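Side-chain contact in UV damage endonuclease (Sulfolobus acidocaldarius, PDB 3TC3), which probably cuts DNA at different kinds of lesion, including UV damage, as a manganese-binding repair endonuclease: residues N82-A87 / L143-D148. Sequence-based numbering, arbitrary orientation.
Sequences NTIPLA and LKYHAD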
loop_
_atom_site.group_PDB
_atom_site.type_symbol
_atom_site.label_atom_id
_atom_site.label_comp_id
_atom_site.label_asym_id
_atom_site.label_seq_id
_atom_site.Cartn_x
_atom_site.Cartn_y
_atom_site.Cartn_z
ATOM N N ASN A 82 -0.642 2.343 -11.031
ATOM C CA ASN A 82 -0.654 2.689 -12.492
ATOM C C ASN A 82 0.297 1.842 -13.279
ATOM O O ASN A 82 0.419 2.026 -14.526
ATOM C CB ASN A 82 -0.260 4.184 -12.648
ATOM C CG ASN A 82 -1.253 5.095 -12.153
ATOM O OD1 ASN A 82 -2.434 4.763 -12.029
ATOM N ND2 ASN A 82 -0.822 6.379 -11.958
ATOM N N THR A 83 1.006 0.879 -12.668
ATOM C CA THR A 83 2.101 0.134 -13.344
ATOM C C THR A 83 1.614 -0.364 -14.722
ATOM O O THR A 83 2.310 -0.103 -15.718
ATOM C CB THR A 83 2.584 -1.051 -12.497
ATOM O OG1 THR A 83 3.265 -0.458 -11.358
ATOM C CG2 THR A 83 3.591 -1.930 -13.250
ATOM N N ILE A 84 0.489 -1.070 -14.726
ATOM C CA ILE A 84 -0.128 -1.441 -16.048
ATOM C C ILE A 84 -1.385 -0.530 -16.214
ATOM O O ILE A 84 -2.405 -0.754 -15.575
ATOM C CB ILE A 84 -0.618 -2.868 -16.030
ATOM C CG1 ILE A 84 0.466 -3.829 -15.548
ATOM C CG2 ILE A 84 -1.192 -3.233 -17.506
ATOM C CD1 ILE A 84 1.760 -3.885 -16.450
ATOM N N PRO A 85 -1.309 0.549 -17.011
ATOM C CA PRO A 85 -2.425 1.472 -17.061
ATOM C C PRO A 85 -3.767 0.927 -17.479
ATOM O O PRO A 85 -3.751 0.243 -18.511
ATOM C CB PRO A 85 -1.931 2.526 -18.062
ATOM C CG PRO A 85 -0.502 2.493 -17.988
ATOM C CD PRO A 85 -0.193 0.972 -17.868
ATOM N N LEU A 86 -4.864 1.271 -16.775
ATOM C CA LEU A 86 -6.215 0.842 -17.148
ATOM C C LEU A 86 -6.441 -0.672 -17.131
ATOM O O LEU A 86 -7.455 -1.167 -17.635
ATOM C CB LEU A 86 -6.652 1.413 -18.541
ATOM C CG LEU A 86 -6.631 2.939 -18.597
ATOM C CD1 LEU A 86 -6.733 3.288 -20.117
ATOM C CD2 LEU A 86 -7.840 3.440 -17.747
ATOM N N ALA A 87 -5.568 -1.410 -16.415
ATOM C CA ALA A 87 -5.643 -2.886 -16.426
ATOM C C ALA A 87 -6.962 -3.500 -16.008
ATOM O O ALA A 87 -7.298 -4.599 -16.485
ATOM C CB ALA A 87 -4.515 -3.487 -15.547
ATOM N N LEU A 143 -8.935 -5.210 -7.678
ATOM C CA LEU A 143 -8.155 -6.113 -6.780
ATOM C C LEU A 143 -7.538 -7.293 -7.525
ATOM O O LEU A 143 -6.342 -7.613 -7.257
ATOM C CB LEU A 143 -9.064 -6.607 -5.619
ATOM C CG LEU A 143 -9.387 -5.523 -4.611
ATOM C CD1 LEU A 143 -10.514 -6.060 -3.696
ATOM C CD2 LEU A 143 -8.182 -4.983 -3.852
ATOM N N LYS A 144 -8.279 -7.854 -8.494
ATOM C CA LYS A 144 -7.748 -8.968 -9.302
ATOM C C LYS A 144 -6.533 -8.515 -10.125
ATOM O O LYS A 144 -5.518 -9.209 -10.178
ATOM C CB LYS A 144 -8.856 -9.417 -10.254
ATOM C CG LYS A 144 -8.296 -10.429 -11.202
ATOM C CD LYS A 144 -9.365 -10.926 -12.169
ATOM C CE LYS A 144 -8.793 -12.123 -13.000
ATOM N NZ LYS A 144 -7.696 -11.672 -13.875
ATOM N N TYR A 145 -6.552 -7.270 -10.672
ATOM C CA TYR A 145 -5.346 -6.792 -11.354
ATOM C C TYR A 145 -4.137 -6.674 -10.415
ATOM O O TYR A 145 -3.013 -7.020 -10.812
ATOM C CB TYR A 145 -5.662 -5.387 -12.007
ATOM C CG TYR A 145 -4.477 -4.436 -12.119
ATOM C CD1 TYR A 145 -3.280 -4.806 -12.746
ATOM C CD2 TYR A 145 -4.568 -3.129 -11.537
ATOM C CE1 TYR A 145 -2.154 -3.943 -12.787
ATOM C CE2 TYR A 145 -3.501 -2.273 -11.637
ATOM C CZ TYR A 145 -2.299 -2.695 -12.262
ATOM O OH TYR A 145 -1.201 -1.892 -12.299
ATOM N N HIS A 146 -4.380 -6.208 -9.196
ATOM C CA HIS A 146 -3.257 -6.110 -8.257
ATOM C C HIS A 146 -2.659 -7.464 -7.919
ATOM O O HIS A 146 -1.456 -7.600 -7.909
ATOM C CB HIS A 146 -3.720 -5.378 -6.972
ATOM C CG HIS A 146 -3.875 -3.861 -7.176
ATOM N ND1 HIS A 146 -4.860 -3.290 -7.971
ATOM C CD2 HIS A 146 -3.049 -2.816 -6.749
ATOM C CE1 HIS A 146 -4.656 -1.922 -7.986
ATOM N NE2 HIS A 146 -3.586 -1.654 -7.237
ATOM N N ALA A 147 -3.552 -8.453 -7.677
ATOM C CA ALA A 147 -3.074 -9.830 -7.388
ATOM C C ALA A 147 -2.389 -10.360 -8.633
ATOM O O ALA A 147 -1.325 -11.017 -8.517
ATOM C CB ALA A 147 -4.256 -10.674 -7.052
ATOM N N ASP A 148 -2.967 -10.131 -9.799
ATOM C CA ASP A 148 -2.298 -10.630 -11.024
ATOM C C ASP A 148 -0.882 -10.024 -11.163
ATOM O O ASP A 148 0.033 -10.681 -11.718
ATOM C CB ASP A 148 -3.128 -10.265 -12.273
ATOM C CG ASP A 148 -4.393 -11.125 -12.429
ATOM O OD1 ASP A 148 -4.526 -12.127 -11.710
ATOM O OD2 ASP A 148 -5.218 -10.731 -13.260
#
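In Tyr145, CG lies roughly anti to the backbone N (chi1 150°), which carries the ring to Ile84 and Ala87 of the 82-87 loop. Ile84 holds CG1 beside its own backbone N (chi1 -51°), where it passes 3.8 Å from Tyr145 CE1. CB of Ile84 lies slightly nearer the same CE1, at 3.7 Å. Ala87 CB sits over one face of the ring, a CH-pi contact 3.5 Å from the centroid, displaced toward the CD1 side. The tyrosine hydroxyl reaches the loop backbone. Ile84 N donates to Tyr145 OH over 3.1 Å, nearly straight at 168°. OH is also hydrogen-bonded to Ser81 O, so two backbone groups grip it. Trp96 of helix 96-99 packs on both Ile84 and Tyr145. A phenylalanine at Tyr145 would probably keep the ring under Ala87 but leave Ile84 N and Ser81 O without this buried partner. Ile84 to Ala87 form a type II beta turn, which brings both residues to the same ring. The loop after strand 76-78 thus packs on helix 133-153, which follows strand 117-120 in the eight-stranded parallel TIM barrel, away from the manganese site.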